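Local coordinates for protein hydrogen peroxide-inducible genes activator (Corynebacterium glutamicum, PDB 6G1D) that senses hydrogen peroxide as a LysR-type transcription factor and probably activates peroxide-inducible genes in response, at residues L98-P112 with D128-L141. The protein carries 1 engineered substitution. Residues are numbered along the deposited sequence; the frame is centred on the assembly and turned at random.
With SO4 (sulfate ion), chain M.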
ATOM      1  N   LEU B  98     -21.203 -22.060  20.349  1.00 51.69           N
ATOM      2  CA  LEU B  98     -20.403 -22.452  19.213  1.00 49.86           C
ATOM      3  C   LEU B  98     -21.214 -22.951  18.033  1.00 50.56           C
ATOM      4  O   LEU B  98     -20.934 -23.987  17.461  1.00 46.70           O
ATOM      5  CB  LEU B  98     -19.230 -23.356  19.582  1.00 47.57           C
ATOM      6  CG  LEU B  98     -18.190 -22.623  20.409  1.00 49.02           C
ATOM      7  CD1 LEU B  98     -17.014 -23.515  20.716  1.00 49.38           C
ATOM      8  CD2 LEU B  98     -17.745 -21.383  19.677  1.00 48.32           C
ATOM      9  N   THR B  99     -22.280 -22.226  17.739  1.00 53.14           N
ATOM     10  CA  THR B  99     -23.052 -22.485  16.553  1.00 54.99           C
ATOM     11  C   THR B  99     -23.008 -21.181  15.763  1.00 54.58           C
ATOM     12  O   THR B  99     -22.808 -20.077  16.332  1.00 54.63           O
ATOM     13  CB  THR B  99     -24.498 -22.883  16.890  1.00 57.16           C
ATOM     14  OG1 THR B  99     -25.110 -21.836  17.597  1.00 53.69           O
ATOM     15  CG2 THR B  99     -24.556 -24.092  17.829  1.00 56.10           C
ATOM     16  N   GLY B 100     -23.226 -21.265  14.451  1.00 53.03           N
ATOM     17  CA  GLY B 100     -23.213 -20.098  13.604  1.00 55.01           C
ATOM     18  C   GLY B 100     -21.817 -19.563  13.331  1.00 50.80           C
ATOM     19  O   GLY B 100     -20.824 -20.193  13.691  1.00 54.51           O
ATOM     20  N   PRO B 101     -21.733 -18.404  12.679  1.00 54.05           N
ATOM     21  CA  PRO B 101     -20.470 -17.755  12.345  1.00 54.21           C
ATOM     22  C   PRO B 101     -19.623 -17.453  13.562  1.00 49.05           C
ATOM     23  O   PRO B 101     -20.133 -17.067  14.597  1.00 48.19           O
ATOM     24  CB  PRO B 101     -20.902 -16.436  11.688  1.00 54.67           C
ATOM     25  CG  PRO B 101     -22.248 -16.699  11.154  1.00 60.84           C
ATOM     26  CD  PRO B 101     -22.874 -17.688  12.089  1.00 57.87           C
ATOM     27  N   LEU B 102     -18.328 -17.679  13.421  1.00 42.74           N
ATOM     28  CA  LEU B 102     -17.335 -17.214  14.363  1.00 41.62           C
ATOM     29  C   LEU B 102     -16.155 -16.828  13.500  1.00 40.77           C
ATOM     30  O   LEU B 102     -15.630 -17.663  12.786  1.00 41.34           O
ATOM     31  CB  LEU B 102     -16.944 -18.331  15.330  1.00 40.53           C
ATOM     32  CG  LEU B 102     -15.914 -17.971  16.406  1.00 39.54           C
ATOM     33  CD1 LEU B 102     -16.508 -16.978  17.403  1.00 40.62           C
ATOM     34  CD2 LEU B 102     -15.400 -19.223  17.098  1.00 39.49           C
ATOM     35  N   THR B 103     -15.737 -15.578  13.573  1.00 44.65           N
ATOM     36  CA  THR B 103     -14.576 -15.128  12.848  1.00 41.98           C
ATOM     37  C   THR B 103     -13.404 -15.089  13.814  1.00 41.32           C
ATOM     38  O   THR B 103     -13.432 -14.371  14.827  1.00 41.99           O
ATOM     39  CB  THR B 103     -14.848 -13.771  12.211  1.00 43.96           C
ATOM     40  OG1 THR B 103     -15.966 -13.921  11.355  1.00 46.22           O
ATOM     41  CG2 THR B 103     -13.617 -13.314  11.360  1.00 46.18           C
ATOM     42  N   VAL B 104     -12.361 -15.849  13.486  1.00 37.76           N
ATOM     43  CA  VAL B 104     -11.197 -16.012  14.342  1.00 36.57           C
ATOM     44  C   VAL B 104      -9.988 -15.398  13.634  1.00 36.15           C
ATOM     45  O   VAL B 104      -9.657 -15.760  12.518  1.00 35.95           O
ATOM     46  CB  VAL B 104     -10.951 -17.509  14.613  1.00 35.56           C
ATOM     47  CG1 VAL B 104      -9.776 -17.707  15.536  1.00 34.55           C
ATOM     48  CG2 VAL B 104     -12.187 -18.137  15.268  1.00 36.18           C
ATOM     49  N   GLY B 105      -9.362 -14.434  14.290  1.00 40.24           N
ATOM     50  CA  GLY B 105      -8.109 -13.854  13.826  1.00 40.61           C
ATOM     51  C   GLY B 105      -6.987 -14.705  14.404  1.00 39.67           C
ATOM     52  O   GLY B 105      -7.060 -15.118  15.561  1.00 40.43           O
ATOM     53  N   ILE B 106      -5.960 -14.987  13.596  1.00 33.95           N
ATOM     54  CA  ILE B 106      -4.798 -15.717  14.100  1.00 32.88           C
ATOM     55  C   ILE B 106      -3.527 -15.141  13.507  1.00 32.77           C
ATOM     56  O   ILE B 106      -3.484 -14.869  12.317  1.00 33.14           O
ATOM     57  CB  ILE B 106      -4.843 -17.210  13.749  1.00 32.21           C
ATOM     58  CG1 ILE B 106      -6.213 -17.828  14.045  1.00 32.88           C
ATOM     59  CG2 ILE B 106      -3.744 -17.963  14.486  1.00 31.25           C
ATOM     60  CD1 ILE B 106      -6.365 -19.293  13.614  1.00 32.90           C
ATOM     61  N   ILE B 107      -2.498 -15.011  14.347  1.00 34.48           N
ATOM     62  CA  ILE B 107      -1.183 -14.557  13.903  1.00 34.31           C
ATOM     63  C   ILE B 107      -0.516 -15.564  12.925  1.00 34.52           C
ATOM     64  O   ILE B 107      -0.728 -16.788  13.040  1.00 33.17           O
ATOM     65  CB  ILE B 107      -0.251 -14.230  15.086  1.00 33.41           C
ATOM     66  CG1 ILE B 107       0.015 -15.452  15.967  1.00 33.60           C
ATOM     67  CG2 ILE B 107      -0.824 -13.090  15.930  1.00 35.12           C
ATOM     68  CD1 ILE B 107       1.077 -15.217  17.009  1.00 36.47           C
ATOM     69  N   PRO B 108       0.248 -15.056  11.940  1.00 35.65           N
ATOM     70  CA  PRO B 108       0.735 -15.930  10.867  1.00 38.11           C
ATOM     71  C   PRO B 108       1.708 -17.037  11.276  1.00 34.89           C
ATOM     72  O   PRO B 108       1.829 -18.019  10.545  1.00 40.33           O
ATOM     73  CB  PRO B 108       1.454 -14.974   9.908  1.00 38.85           C
ATOM     74  CG  PRO B 108       1.071 -13.606  10.292  1.00 41.32           C
ATOM     75  CD  PRO B 108       0.505 -13.624  11.661  1.00 40.01           C
ATOM     76  N   THR B 109       2.411 -16.867  12.395  1.00 35.07           N
ATOM     77  CA  THR B 109       3.317 -17.892  12.889  1.00 36.41           C
ATOM     78  C   THR B 109       2.648 -18.896  13.835  1.00 33.68           C
ATOM     79  O   THR B 109       3.347 -19.707  14.424  1.00 32.46           O
ATOM     80  CB  THR B 109       4.568 -17.288  13.585  1.00 33.83           C
ATOM     81  OG1 THR B 109       4.193 -16.641  14.803  1.00 34.71           O
ATOM     82  CG2 THR B 109       5.288 -16.326  12.640  1.00 35.53           C
ATOM     83  N   ALA B 110       1.330 -18.793  14.024  1.00 33.63           N
ATOM     84  CA  ALA B 110       0.550 -19.847  14.659  1.00 34.53           C
ATOM     85  C   ALA B 110      -0.481 -20.487  13.729  1.00 36.92           C
ATOM     86  O   ALA B 110      -0.658 -21.717  13.779  1.00 33.94           O
ATOM     87  CB  ALA B 110      -0.126 -19.332  15.907  1.00 35.65           C
ATOM     88  N   ALA B 111      -1.118 -19.680  12.867  1.00 31.59           N
ATOM     89  CA  ALA B 111      -2.261 -20.119  12.054  1.00 32.65           C
ATOM     90  C   ALA B 111      -2.110 -21.445  11.284  1.00 34.76           C
ATOM     91  O   ALA B 111      -2.860 -22.360  11.496  1.00 35.22           O
ATOM     92  CB  ALA B 111      -2.646 -19.019  11.062  1.00 33.56           C
ATOM     93  N   PRO B 112      -1.117 -21.533  10.377  1.00 36.31           N
ATOM     94  CA  PRO B 112      -1.048 -22.724   9.552  1.00 33.96           C
ATOM     95  C   PRO B 112      -0.802 -24.000  10.360  1.00 32.64           C
ATOM     96  O   PRO B 112      -1.127 -25.069   9.882  1.00 35.97           O
ATOM     97  CB  PRO B 112       0.096 -22.405   8.590  1.00 34.78           C
ATOM     98  CG  PRO B 112       0.919 -21.361   9.314  1.00 35.78           C
ATOM     99  CD  PRO B 112      -0.065 -20.550  10.049  1.00 38.48           C
ATOM    100  N   ASP B 128     -22.348 -27.273  13.581  1.00 51.41           N
ATOM    101  CA  ASP B 128     -23.085 -26.054  13.252  1.00 53.15           C
ATOM    102  C   ASP B 128     -22.228 -24.765  13.343  1.00 50.62           C
ATOM    103  O   ASP B 128     -22.716 -23.684  13.012  1.00 49.60           O
ATOM    104  CB  ASP B 128     -24.331 -25.934  14.133  1.00 55.17           C
ATOM    105  CG  ASP B 128     -25.289 -27.116  13.970  1.00 63.22           C
ATOM    106  OD1 ASP B 128     -25.528 -27.787  14.993  1.00 66.06           O
ATOM    107  OD2 ASP B 128     -25.790 -27.351  12.838  1.00 63.60           O
ATOM    108  N   LEU B 129     -20.974 -24.869  13.801  1.00 52.25           N
ATOM    109  CA  LEU B 129     -20.048 -23.738  13.788  1.00 50.35           C
ATOM    110  C   LEU B 129     -19.609 -23.482  12.336  1.00 52.50           C
ATOM    111  O   LEU B 129     -19.335 -24.432  11.606  1.00 55.01           O
ATOM    112  CB  LEU B 129     -18.833 -23.985  14.654  1.00 48.71           C
ATOM    113  CG  LEU B 129     -17.915 -22.814  14.997  1.00 51.08           C
ATOM    114  CD1 LEU B 129     -18.606 -21.762  15.836  1.00 51.97           C
ATOM    115  CD2 LEU B 129     -16.766 -23.328  15.858  1.00 51.82           C
ATOM    116  N   GLU B 130     -19.597 -22.206  11.940  1.00 51.45           N
ATOM    117  CA  GLU B 130     -19.183 -21.769  10.608  1.00 55.57           C
ATOM    118  C   GLU B 130     -17.954 -20.882  10.797  1.00 54.34           C
ATOM    119  O   GLU B 130     -18.080 -19.654  10.885  1.00 50.61           O
ATOM    120  CB  GLU B 130     -20.263 -20.928   9.922  1.00 57.17           C
ATOM    121  CG  GLU B 130     -21.504 -21.633   9.431  1.00 68.11           C
ATOM    122  CD  GLU B 130     -22.340 -20.675   8.536  1.00 77.75           C
ATOM    123  OE1 GLU B 130     -22.156 -19.404   8.541  1.00 71.98           O
ATOM    124  OE2 GLU B 130     -23.191 -21.202   7.810  1.00 82.48           O
ATOM    125  N   PRO B 131     -16.766 -21.484  10.872  1.00 45.49           N
ATOM    126  CA  PRO B 131     -15.593 -20.663  11.142  1.00 51.37           C
ATOM    127  C   PRO B 131     -15.119 -19.862   9.909  1.00 45.32           C
ATOM    128  O   PRO B 131     -15.254 -20.291   8.769  1.00 44.81           O
ATOM    129  CB  PRO B 131     -14.549 -21.690  11.611  1.00 48.06           C
ATOM    130  CG  PRO B 131     -14.979 -22.968  10.957  1.00 46.97           C
ATOM    131  CD  PRO B 131     -16.420 -22.891  10.618  1.00 50.11           C
ATOM    132  N   HIS B 132     -14.627 -18.666  10.181  1.00 49.32           N
ATOM    133  CA  HIS B 132     -14.014 -17.785   9.203  1.00 47.35           C
ATOM    134  C   HIS B 132     -12.710 -17.395   9.850  1.00 46.00           C
ATOM    135  O   HIS B 132     -12.667 -17.111  11.050  1.00 46.06           O
ATOM    136  CB  HIS B 132     -14.922 -16.585   8.938  1.00 48.20           C
ATOM    137  CG  HIS B 132     -16.226 -16.979   8.332  1.00 54.49           C
ATOM    138  ND1 HIS B 132     -17.415 -16.953   9.024  1.00 58.52           N
ATOM    139  CD2 HIS B 132     -16.509 -17.490   7.114  1.00 56.26           C
ATOM    140  CE1 HIS B 132     -18.381 -17.402   8.246  1.00 60.13           C
ATOM    141  NE2 HIS B 132     -17.858 -17.737   7.083  1.00 57.29           N
ATOM    142  N   ILE B 133     -11.644 -17.445   9.065  1.00 38.16           N
ATOM    143  CA  ILE B 133     -10.304 -17.313   9.567  1.00 37.21           C
ATOM    144  C   ILE B 133      -9.720 -16.078   8.924  1.00 37.40           C
ATOM    145  O   ILE B 133      -9.778 -15.929   7.721  1.00 38.16           O
ATOM    146  CB  ILE B 133      -9.429 -18.547   9.217  1.00 36.46           C
ATOM    147  CG1 ILE B 133     -10.099 -19.838   9.712  1.00 36.48           C
ATOM    148  CG2 ILE B 133      -8.045 -18.389   9.823  1.00 35.83           C
ATOM    149  CD1 ILE B 133     -10.332 -19.892  11.221  1.00 37.72           C
ATOM    150  N   VAL B 134      -9.180 -15.186   9.747  1.00 38.33           N
ATOM    151  CA  VAL B 134      -8.429 -14.051   9.278  1.00 39.00           C
ATOM    152  C   VAL B 134      -7.009 -14.146   9.826  1.00 38.00           C
ATOM    153  O   VAL B 134      -6.798 -14.069  11.023  1.00 36.82           O
ATOM    154  CB  VAL B 134      -9.089 -12.730   9.733  1.00 39.30           C
ATOM    155  CG1 VAL B 134      -8.253 -11.535   9.301  1.00 40.77           C
ATOM    156  CG2 VAL B 134     -10.476 -12.624   9.120  1.00 40.93           C
ATOM    157  N   GLU B 135      -6.061 -14.359   8.933  1.00 43.09           N
ATOM    158  CA  GLU B 135      -4.671 -14.530   9.318  1.00 44.52           C
ATOM    159  C   GLU B 135      -4.029 -13.168   9.086  1.00 48.19           C
ATOM    160  O   GLU B 135      -3.996 -12.691   7.959  1.00 50.17           O
ATOM    161  CB  GLU B 135      -3.999 -15.573   8.438  1.00 45.59           C
ATOM    162  CG  GLU B 135      -2.537 -15.779   8.764  1.00 48.41           C
ATOM    163  CD  GLU B 135      -1.837 -16.752   7.831  1.00 48.91           C
ATOM    164  OE1 GLU B 135      -2.113 -16.707   6.600  1.00 45.16           O
ATOM    165  OE2 GLU B 135      -0.982 -17.519   8.317  1.00 53.85           O
ATOM    166  N   ASP B 136      -3.549 -12.528  10.139  1.00 39.43           N
ATOM    167  CA  ASP B 136      -2.925 -11.202  10.001  1.00 40.00           C
ATOM    168  C   ASP B 136      -2.087 -10.937  11.232  1.00 38.95           C
ATOM    169  O   ASP B 136      -2.198 -11.617  12.234  1.00 38.26           O
ATOM    170  CB  ASP B 136      -3.991 -10.095   9.805  1.00 43.17           C
ATOM    171  CG  ASP B 136      -3.495  -8.912   8.907  1.00 51.09           C
ATOM    172  OD1 ASP B 136      -2.279  -8.611   8.840  1.00 51.70           O
ATOM    173  OD2 ASP B 136      -4.339  -8.254   8.263  1.00 48.90           O
ATOM    174  N   GLN B 137      -1.212  -9.948  11.133  1.00 44.45           N
ATOM    175  CA  GLN B 137      -0.321  -9.576  12.228  1.00 42.44           C
ATOM    176  C   GLN B 137      -1.111  -8.919  13.358  1.00 45.10           C
ATOM    177  O   GLN B 137      -2.230  -8.402  13.166  1.00 51.12           O
ATOM    178  CB  GLN B 137       0.773  -8.645  11.701  1.00 46.88           C
ATOM    179  CG  GLN B 137       1.721  -9.372  10.745  1.00 47.45           C
ATOM    180  CD  GLN B 137       2.694  -8.449   9.993  1.00 55.01           C
ATOM    181  OE1 GLN B 137       3.635  -8.931   9.380  1.00 59.93           O
ATOM    182  NE2 GLN B 137       2.474  -7.135  10.033  1.00 65.58           N
ATOM    183  N   THR B 138      -0.478  -8.930  14.523  1.00 41.49           N
ATOM    184  CA  THR B 138      -1.096  -8.591  15.792  1.00 44.64           C
ATOM    185  C   THR B 138      -1.810  -7.234  15.804  1.00 48.88           C
ATOM    186  O   THR B 138      -2.965  -7.135  16.216  1.00 48.41           O
ATOM    187  CB  THR B 138      -0.022  -8.672  16.900  1.00 46.91           C
ATOM    188  OG1 THR B 138       0.558 -10.025  16.947  1.00 49.52           O
ATOM    189  CG2 THR B 138      -0.614  -8.326  18.242  1.00 47.65           C
ATOM    190  N   LYS B 139      -1.115  -6.192  15.355  1.00 44.05           N
ATOM    191  CA  LYS B 139      -1.646  -4.821  15.353  1.00 45.45           C
ATOM    192  C   LYS B 139      -2.922  -4.758  14.511  1.00 45.99           C
ATOM    193  O   LYS B 139      -3.900  -4.133  14.928  1.00 49.13           O
ATOM    194  CB  LYS B 139      -0.577  -3.847  14.834  1.00 46.22           C
ATOM    195  CG  LYS B 139      -1.016  -2.382  14.782  1.00 55.84           C
ATOM    196  CD  LYS B 139      -0.032  -1.479  14.039  1.00 64.16           C
ATOM    197  CE  LYS B 139      -0.570  -0.049  14.017  1.00 69.79           C
ATOM    198  NZ  LYS B 139       0.298   0.857  13.231  1.00 76.81           N
ATOM    199  N   HIS B 140      -2.934  -5.441  13.366  1.00 50.00           N
ATOM    200  CA  HIS B 140      -4.156  -5.483  12.536  1.00 52.84           C
ATOM    201  C   HIS B 140      -5.266  -6.280  13.207  1.00 49.25           C
ATOM    202  O   HIS B 140      -6.415  -5.851  13.173  1.00 53.29           O
ATOM    203  CB  HIS B 140      -3.902  -6.051  11.148  1.00 52.82           C
ATOM    204  CG  HIS B 140      -2.900  -5.273  10.367  1.00 66.56           C
ATOM    205  ND1 HIS B 140      -3.216  -4.154   9.613  1.00 69.88           N
ATOM    206  CD2 HIS B 140      -1.574  -5.477  10.212  1.00 69.17           C
ATOM    207  CE1 HIS B 140      -2.117  -3.695   9.047  1.00 67.65           C
ATOM    208  NE2 HIS B 140      -1.109  -4.485   9.385  1.00 80.71           N
ATOM    209  N   LEU B 141      -4.928  -7.421  13.826  1.00 41.66           N
ATOM    210  CA  LEU B 141      -5.940  -8.202  14.532  1.00 42.66           C
ATOM    211  C   LEU B 141      -6.563  -7.394  15.667  1.00 43.20           C
ATOM    212  O   LEU B 141      -7.762  -7.435  15.830  1.00 45.05           O
ATOM    213  CB  LEU B 141      -5.391  -9.533  15.080  1.00 40.50           C
ATOM    214  CG  LEU B 141      -4.873 -10.518  14.045  1.00 41.02           C
ATOM    215  CD1 LEU B 141      -4.332 -11.739  14.796  1.00 38.91           C
ATOM    216  CD2 LEU B 141      -5.910 -10.901  13.017  1.00 44.41           C
TER
HETATM  217  S   SO4 M 402       3.542 -13.269  14.154  1.00 57.88           S
HETATM  218  O1  SO4 M 402       2.830 -14.763  14.330  1.00 58.60           O
HETATM  219  O2  SO4 M 402       2.762 -11.907  14.826  1.00 61.32           O
HETATM  220  O3  SO4 M 402       5.048 -13.535  14.815  1.00 58.58           O
HETATM  221  O4  SO4 M 402       3.590 -13.063  12.551  1.00 57.97           O
HETATM  222  O   HOH W   1     -22.129 -26.713  16.462  1.00 58.02           O
HETATM  223  O   HOH W   2       1.457 -17.958   7.634  0.96 43.41           O
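Eight backbone hydrogen bonds join strand 100-106 to strand 129-135 and to the loop residues D128 and D136 that flank it, the strands running parallel and the bonds alternating direction from G100 N to D128 O at one end to D136 N to I106 O at the other. The bond from V104 N to H132 O is 2.8 Å long and nearly straight (171°). Alpha hydrogens add weaker contacts, such as G105 CA to V134 O at 3.1 Å. G100 has a positive phi, which glycine adopts readily.

Apolar side chains fill the face turned to helices 111-125 and 293-316. L129, with CG anti to its backbone nitrogen (chi1 -167°), brings CD1 to 3.8 Å from L102 CB and also alongside L98. The branched V104, I106 and I133 suit the extended backbone; I133 CD1 reaches V104 CB. On the other face T103 CG2 meets V134 CG2, and G105, lacking a side chain, lets L141 CD2 come to 3.8 Å from its CA. L141 CD1 packs against I107 CG2.

Polar groups gather at the C-terminal ends of the strands. E135, its chain extended beyond CG, places OE2 3.5 Å from A111 CB, beside P108 and P112, and a water links OE2 to P108 O. This buried carboxylate is also hydrogen-bonded by T239, S235 and S236 of the second subunit. A sulfate, probably from the crystallisation liquor, accepts from T109 N (2.9 Å).

Strand 100-106, helix 111-125 and strand 129-135 form a beta-alpha-beta crossover, the opening unit of the periplasmic-binding-protein-like fold of LysR regulatory domains; its strand 129-135 bonds onward to the second subunit.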